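Endo-1,4-beta-xylanase C (PDB 4XUT) hydrolyses internal beta-1,4-xylosidic linkages in xylan, the chain described being one of its carbohydrate-binding modules, of family 22, with linked glucose units bound. Local coordinates at residues Gly32-Glu37 / Thr58-Leu63; Asn94-Lys99 / Tyr145-Trp150. One frame throughout, in Å; residues are numbered along the deposited sequence.

Interaction 1. Residues Gly32-Glu37 / Thr58-Leu63; sequences GTEKLE and TYHGPL. With BGC (beta-D-glucopyranose), chain D; BGC (beta-D-glucopyranose), chain B.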
loop_
_atom_site.group_PDB
_atom_site.type_symbol
_atom_site.label_atom_id
_atom_site.label_comp_id
_atom_site.label_asym_id
_atom_site.label_seq_id
_atom_site.Cartn_x
_atom_site.Cartn_y
_atom_site.Cartn_z
ATOM N N GLY A 32 1.253 -0.086 -12.084
ATOM C CA GLY A 32 1.000 -0.247 -13.522
ATOM C C GLY A 32 0.625 1.077 -14.168
ATOM O O GLY A 32 1.347 2.046 -14.043
ATOM N N THR A 33 -0.567 1.117 -14.766
ATOM C CA THR A 33 -1.103 2.280 -15.484
ATOM C C THR A 33 -2.010 3.201 -14.676
ATOM O O THR A 33 -2.651 4.100 -15.215
ATOM C CB THR A 33 -1.893 1.800 -16.721
ATOM O OG1 THR A 33 -2.848 0.807 -16.329
ATOM C CG2 THR A 33 -0.923 1.201 -17.715
ATOM N N GLU A 34 -2.114 2.937 -13.378
ATOM C CA GLU A 34 -3.005 3.693 -12.501
ATOM C C GLU A 34 -2.413 5.084 -12.142
ATOM O O GLU A 34 -1.246 5.375 -12.404
ATOM C CB GLU A 34 -3.427 2.839 -11.271
ATOM C CG GLU A 34 -2.407 2.698 -10.135
ATOM C CD GLU A 34 -1.376 1.640 -10.368
ATOM O OE1 GLU A 34 -1.036 1.340 -11.542
ATOM O OE2 GLU A 34 -0.814 1.136 -9.370
ATOM N N LYS A 35 -3.249 5.906 -11.545
ATOM C CA LYS A 35 -2.940 7.294 -11.229
ATOM C C LYS A 35 -2.868 7.545 -9.745
ATOM O O LYS A 35 -3.821 7.265 -9.034
ATOM C CB LYS A 35 -4.058 8.177 -11.791
ATOM C CG LYS A 35 -3.866 9.652 -11.525
ATOM C CD LYS A 35 -4.926 10.448 -12.282
ATOM C CE LYS A 35 -4.484 11.884 -12.514
ATOM N NZ LYS A 35 -4.483 12.646 -11.242
ATOM N N LEU A 36 -1.736 8.099 -9.291
ATOM C CA LEU A 36 -1.579 8.561 -7.893
ATOM C C LEU A 36 -1.612 10.068 -7.800
ATOM O O LEU A 36 -0.974 10.764 -8.620
ATOM C CB LEU A 36 -0.247 8.098 -7.281
ATOM C CG LEU A 36 -0.281 6.728 -6.605
ATOM C CD1 LEU A 36 -0.526 5.641 -7.628
ATOM C CD2 LEU A 36 1.034 6.496 -5.849
ATOM N N GLU A 37 -2.294 10.568 -6.785
ATOM C CA GLU A 37 -2.377 12.019 -6.574
ATOM C C GLU A 37 -2.505 12.308 -5.099
ATOM O O GLU A 37 -3.323 11.692 -4.424
ATOM C CB GLU A 37 -3.599 12.594 -7.303
ATOM C CG GLU A 37 -3.604 14.123 -7.297
ATOM C CD GLU A 37 -4.807 14.747 -7.983
ATOM O OE1 GLU A 37 -5.591 14.025 -8.626
ATOM O OE2 GLU A 37 -4.963 15.982 -7.867
ATOM N N THR A 58 -6.581 -5.519 -10.002
ATOM C CA THR A 58 -6.712 -5.591 -8.537
ATOM C C THR A 58 -5.413 -5.195 -7.849
ATOM O O THR A 58 -5.424 -4.661 -6.749
ATOM C CB THR A 58 -7.110 -6.991 -8.027
ATOM O OG1 THR A 58 -6.140 -7.961 -8.449
ATOM C CG2 THR A 58 -8.455 -7.379 -8.553
ATOM N N TYR A 59 -4.313 -5.454 -8.534
ATOM C CA TYR A 59 -2.985 -5.206 -7.996
ATOM C C TYR A 59 -2.458 -3.793 -8.264
ATOM O O TYR A 59 -1.367 -3.464 -7.883
ATOM C CB TYR A 59 -1.998 -6.247 -8.480
ATOM C CG TYR A 59 -1.927 -6.425 -9.965
ATOM C CD1 TYR A 59 -1.159 -5.581 -10.766
ATOM C CD2 TYR A 59 -2.614 -7.477 -10.570
ATOM C CE1 TYR A 59 -1.087 -5.775 -12.158
ATOM C CE2 TYR A 59 -2.567 -7.667 -11.943
ATOM C CZ TYR A 59 -1.800 -6.831 -12.726
ATOM O OH TYR A 59 -1.772 -7.075 -14.071
ATOM N N HIS A 60 -3.267 -2.957 -8.900
ATOM C CA HIS A 60 -2.981 -1.534 -8.974
ATOM C C HIS A 60 -3.250 -0.917 -7.618
ATOM O O HIS A 60 -4.282 -1.204 -6.978
ATOM C CB HIS A 60 -3.839 -0.866 -10.033
ATOM C CG HIS A 60 -3.421 -1.191 -11.430
ATOM N ND1 HIS A 60 -4.155 -0.794 -12.528
ATOM C CD2 HIS A 60 -2.356 -1.865 -11.918
ATOM C CE1 HIS A 60 -3.556 -1.206 -13.631
ATOM N NE2 HIS A 60 -2.461 -1.853 -13.292
ATOM N N GLY A 61 -2.290 -0.103 -7.181
ATOM C CA GLY A 61 -2.376 0.537 -5.898
ATOM C C GLY A 61 -1.116 1.317 -5.610
ATOM O O GLY A 61 -0.133 1.194 -6.339
ATOM N N PRO A 62 -1.129 2.098 -4.544
ATOM C CA PRO A 62 0.005 2.931 -4.225
ATOM C C PRO A 62 1.116 2.112 -3.572
ATOM O O PRO A 62 0.844 1.321 -2.679
ATOM C CB PRO A 62 -0.567 3.914 -3.204
ATOM C CG PRO A 62 -1.650 3.166 -2.532
ATOM C CD PRO A 62 -2.155 2.134 -3.495
ATOM N N LEU A 63 2.333 2.350 -4.000
ATOM C CA LEU A 63 3.482 1.578 -3.560
ATOM C C LEU A 63 4.609 2.517 -3.157
ATOM O O LEU A 63 4.863 3.545 -3.811
ATOM C CB LEU A 63 3.938 0.685 -4.694
ATOM C CG LEU A 63 5.183 -0.152 -4.449
ATOM C CD1 LEU A 63 5.065 -1.501 -5.158
ATOM C CD2 LEU A 63 6.460 0.570 -4.896
HETATM C C2 BGC D . 2.382 -9.048 -13.285
HETATM C C3 BGC D . 1.348 -9.134 -12.165
HETATM C C4 BGC D . 1.889 -8.352 -10.987
HETATM C C5 BGC D . 2.137 -6.896 -11.461
HETATM C C6 BGC D . 2.641 -6.048 -10.326
HETATM C C1 BGC D . 2.483 -7.574 -13.718
HETATM O O1 BGC D . 3.255 -7.427 -14.927
HETATM O O2 BGC D . 2.068 -9.973 -14.347
HETATM O O3 BGC D . 1.069 -10.479 -11.760
HETATM O O4 BGC D . 0.905 -8.425 -9.941
HETATM O O5 BGC D . 3.013 -6.818 -12.603
HETATM O O6 BGC D . 2.677 -4.651 -10.594
HETATM C C2 BGC B . 0.210 -8.771 -7.762
HETATM C C3 BGC B . -0.045 -9.597 -6.516
HETATM C C4 BGC B . -0.521 -10.989 -6.922
HETATM C C5 BGC B . 0.430 -11.568 -7.991
HETATM C C6 BGC B . 0.140 -13.014 -8.486
HETATM C C1 BGC B . 1.043 -9.394 -8.870
HETATM O O2 BGC B . 0.858 -7.570 -7.381
HETATM O O3 BGC B . -0.998 -8.916 -5.664
HETATM O O4 BGC B . -0.598 -11.759 -5.711
HETATM O O5 BGC B . 0.504 -10.685 -9.134
HETATM O O6 BGC B . -1.130 -13.236 -9.128
#
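The side chain of Glu34 sets CG between its own backbone N and carbonyl carbon (chi1 78°) and bends again at chi2 (-82°), which folds the carboxylate back over the ring of His60. The two flat groups lie 13° apart in a near-parallel stack, with OE1 of Glu34 3.5 Å from CG of His60 and displaced toward the rim of the ring. Each carboxylate oxygen is also tied to the backbone. Gly61 N donates to Glu34 OE2 at 2.9 Å from above the carboxylate plane, and Gly32 N reaches the syn lone pair of Glu34 OE1 at 2.8 Å; Arg31 N adds a second bond to OE2. Thr33 comes in near the far end of the imidazole, OG1 lying 3.4 Å from CE1 of His60, while ND1 of His60 is held by Ser56 N. In this jelly-roll beta-sandwich the contact joins the start of strand 35-40, in one sheet, to the loop that runs into strand 63-65 of the other. An alanine at Glu34 is likely to leave Gly61 N and Gly32 N without their shared acceptor group and one face of the His60 ring without its cover. Further along, Leu36 CD2 meets Pro62 CB at 4.0 Å, the two side chains crossing at about a right angle, and Pro62 is backed by Phe164 and Val166. Next to His60, Tyr59 turns a ring face to the sugar: O4 of the chain D glucose, the bridge to C1 of the chain B glucose, sits 3.5 Å from Tyr59 CG.

Interaction 2. Residues Asn94-Lys99 / Tyr145-Trp150; sequences NGSLEK and YAETPW. With BGC (beta-D-glucopyranose), chain B.
Ser96 engages two side chains of the adjacent strand at once, one through carbon and one through oxygen. Its CB sits over a face of the Tyr145 ring, 3.7 Å from the centroid, in a CH-pi contact, while OG donates to Glu147 OE2 at 2.8 Å, a diagonal bond that arrives on the anti side of the carboxylate and somewhat out of its plane. Tyr145 can lie across its neighbour because CG stands between the backbone N and the carbonyl carbon (chi1 69°), carrying the ring toward strand 94-99; its edge faces the backbone of Leu97 and Glu98. Beneath these side chains the strands pair antiparallel with a strong twist. Asn94 with Glu147 and Ser96 with Tyr145 are the hydrogen-bonded pairs, and Gly95 with Ala146 is the non-hydrogen-bonded pair between them. Asn94 passes ND2 alongside Pro149, 3.7 Å from its CA, and fixes OD1 on Ser115.

At the sugar, Glu147 OE1 approaches O3 of the chain B glucose to 2.6 Å, and Tyr145 OH takes a weak hydrogen bond from O2 of the same unit. Trp150, poorly ordered, turns a ring face to O6 of that glucose, whose distance to NE1 is 3.1 Å. Glu98 forms salt bridges to Arg31, Arg143 and Arg29, and Arg31 also makes a cation-pi contact with Tyr145. Polar and aromatic side chains on one face of a curved antiparallel sheet, with an aromatic ring from a neighbouring loop, are characteristic of the glycan-binding cleft of beta-sandwich carbohydrate-binding modules.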
loop_
_atom_site.group_PDB
_atom_site.type_symbol
_atom_site.label_atom_id
_atom_site.label_comp_id
_atom_site.label_asym_id
_atom_site.label_seq_id
_atom_site.Cartn_x
_atom_site.Cartn_y
_atom_site.Cartn_z
ATOM N N ASN A 94 -6.160 -4.750 0.992
ATOM C CA ASN A 94 -5.037 -5.488 1.513
ATOM C C ASN A 94 -3.823 -4.584 1.608
ATOM O O ASN A 94 -3.621 -3.716 0.744
ATOM C CB ASN A 94 -4.709 -6.657 0.595
ATOM C CG ASN A 94 -5.800 -7.733 0.552
ATOM O OD1 ASN A 94 -6.640 -7.865 1.443
ATOM N ND2 ASN A 94 -5.764 -8.526 -0.512
ATOM N N GLY A 95 -2.976 -4.882 2.577
ATOM C CA GLY A 95 -1.640 -4.328 2.623
ATOM C C GLY A 95 -0.688 -5.438 2.248
ATOM O O GLY A 95 -0.793 -6.562 2.759
ATOM N N SER A 96 0.218 -5.133 1.326
ATOM C CA SER A 96 1.087 -6.150 0.748
ATOM C C SER A 96 2.531 -5.679 0.586
ATOM O O SER A 96 2.820 -4.488 0.677
ATOM C CB SER A 96 0.581 -6.628 -0.607
ATOM O OG SER A 96 -0.684 -7.249 -0.497
ATOM N N LEU A 97 3.414 -6.655 0.384
ATOM C CA LEU A 97 4.817 -6.394 0.106
ATOM C C LEU A 97 5.225 -6.870 -1.283
ATOM O O LEU A 97 4.861 -7.975 -1.699
ATOM C CB LEU A 97 5.721 -7.049 1.157
ATOM C CG LEU A 97 5.477 -6.734 2.630
ATOM C CD1 LEU A 97 6.416 -7.556 3.485
ATOM C CD2 LEU A 97 5.662 -5.261 2.851
ATOM N N GLU A 98 6.057 -6.065 -1.945
ATOM C CA GLU A 98 6.733 -6.474 -3.169
ATOM C C GLU A 98 8.188 -6.573 -2.832
ATOM O O GLU A 98 8.792 -5.594 -2.345
ATOM C CB GLU A 98 6.507 -5.456 -4.273
ATOM C CG GLU A 98 7.244 -5.729 -5.585
ATOM C CD GLU A 98 6.951 -4.663 -6.617
ATOM O OE1 GLU A 98 5.823 -4.625 -7.124
ATOM O OE2 GLU A 98 7.838 -3.835 -6.893
ATOM N N LYS A 99 8.773 -7.726 -3.125
ATOM C CA LYS A 99 10.163 -7.990 -2.807
ATOM C C LYS A 99 10.995 -8.334 -4.022
ATOM O O LYS A 99 10.577 -9.110 -4.882
ATOM C CB LYS A 99 10.278 -9.163 -1.831
ATOM C CG LYS A 99 9.750 -8.836 -0.483
ATOM C CD LYS A 99 10.252 -9.848 0.555
ATOM C CE LYS A 99 9.146 -10.395 1.394
ATOM N NZ LYS A 99 8.342 -11.281 0.538
ATOM N N TYR A 145 2.696 -1.823 -0.392
ATOM C CA TYR A 145 1.615 -1.330 -1.251
ATOM C C TYR A 145 0.249 -1.774 -0.744
ATOM O O TYR A 145 0.130 -2.676 0.094
ATOM C CB TYR A 145 1.821 -1.681 -2.712
ATOM C CG TYR A 145 1.687 -3.130 -3.068
ATOM C CD1 TYR A 145 2.752 -3.992 -2.900
ATOM C CD2 TYR A 145 0.535 -3.624 -3.677
ATOM C CE1 TYR A 145 2.645 -5.326 -3.228
ATOM C CE2 TYR A 145 0.439 -4.940 -4.046
ATOM C CZ TYR A 145 1.503 -5.792 -3.815
ATOM O OH TYR A 145 1.479 -7.133 -4.143
ATOM N N ALA A 146 -0.773 -1.079 -1.231
ATOM C CA ALA A 146 -2.166 -1.411 -0.939
ATOM C C ALA A 146 -2.816 -1.821 -2.235
ATOM O O ALA A 146 -2.475 -1.323 -3.293
ATOM C CB ALA A 146 -2.895 -0.252 -0.325
ATOM N N GLU A 147 -3.760 -2.740 -2.133
ATOM C CA GLU A 147 -4.411 -3.308 -3.312
ATOM C C GLU A 147 -5.740 -3.924 -2.880
ATOM O O GLU A 147 -6.087 -3.897 -1.722
ATOM C CB GLU A 147 -3.530 -4.379 -3.953
ATOM C CG GLU A 147 -3.299 -5.585 -3.061
ATOM C CD GLU A 147 -2.504 -6.702 -3.701
ATOM O OE1 GLU A 147 -2.364 -6.773 -4.950
ATOM O OE2 GLU A 147 -2.033 -7.544 -2.924
ATOM N N THR A 148 -6.512 -4.416 -3.839
ATOM C CA THR A 148 -7.705 -5.193 -3.526
ATOM C C THR A 148 -7.411 -6.661 -3.779
ATOM O O THR A 148 -6.429 -6.959 -4.470
ATOM C CB THR A 148 -8.953 -4.706 -4.321
ATOM O OG1 THR A 148 -8.625 -4.572 -5.700
ATOM C CG2 THR A 148 -9.412 -3.373 -3.795
ATOM N N PRO A 149 -8.272 -7.583 -3.266
ATOM C CA PRO A 149 -7.978 -9.013 -3.408
ATOM C C PRO A 149 -7.843 -9.459 -4.862
ATOM O O PRO A 149 -8.595 -8.995 -5.726
ATOM C CB PRO A 149 -9.188 -9.676 -2.755
ATOM C CG PRO A 149 -9.546 -8.732 -1.654
ATOM C CD PRO A 149 -9.393 -7.384 -2.326
ATOM N N TRP A 150 -6.868 -10.328 -5.097
ATOM C CA TRP A 150 -6.516 -10.774 -6.424
ATOM C C TRP A 150 -7.665 -11.435 -7.175
ATOM O O TRP A 150 -8.433 -12.213 -6.626
ATOM C CB TRP A 150 -5.304 -11.691 -6.401
ATOM C CG TRP A 150 -4.785 -11.895 -7.830
ATOM C CD1 TRP A 150 -3.883 -11.116 -8.533
ATOM C CD2 TRP A 150 -5.214 -12.906 -8.729
ATOM N NE1 TRP A 150 -3.711 -11.622 -9.803
ATOM C CE2 TRP A 150 -4.519 -12.720 -9.951
ATOM C CE3 TRP A 150 -6.116 -13.967 -8.616
ATOM C CZ2 TRP A 150 -4.699 -13.573 -11.048
ATOM C CZ3 TRP A 150 -6.301 -14.812 -9.702
ATOM C CH2 TRP A 150 -5.589 -14.614 -10.903
HETATM C C2 BGC B . 0.210 -8.771 -7.762
HETATM C C3 BGC B . -0.045 -9.597 -6.516
HETATM C C4 BGC B . -0.521 -10.989 -6.922
HETATM C C5 BGC B . 0.430 -11.568 -7.991
HETATM C C6 BGC B . 0.140 -13.014 -8.486
HETATM C C1 BGC B . 1.043 -9.394 -8.870
HETATM O O2 BGC B . 0.858 -7.570 -7.381
HETATM O O3 BGC B . -0.998 -8.916 -5.664
HETATM O O4 BGC B . -0.598 -11.759 -5.711
HETATM O O5 BGC B . 0.504 -10.685 -9.134
HETATM O O6 BGC B . -1.130 -13.236 -9.128
#

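The centres of the two interactions are about 11 Å apart, and segments 58-63 and 145-150 run directly against each other. Thr58 O lies 3.1 Å from Thr148 N and Pro62 O lies 3.2 Å from Ala146 N, both probable hydrogen bonds, so the loop of interaction 1 continues the pairing of the sheet in interaction 2. Both reach the chain B glucose: Tyr59 CB comes within 3.3 Å of its O2, the hydroxyl that bonds weakly to Tyr145 OH. The guanidinium group of Arg31 links the two, bonding to Tyr59 O, to Glu98 and to the bound sugar. The calcium ion is remote, about 13 Å from the side chain of Pro62.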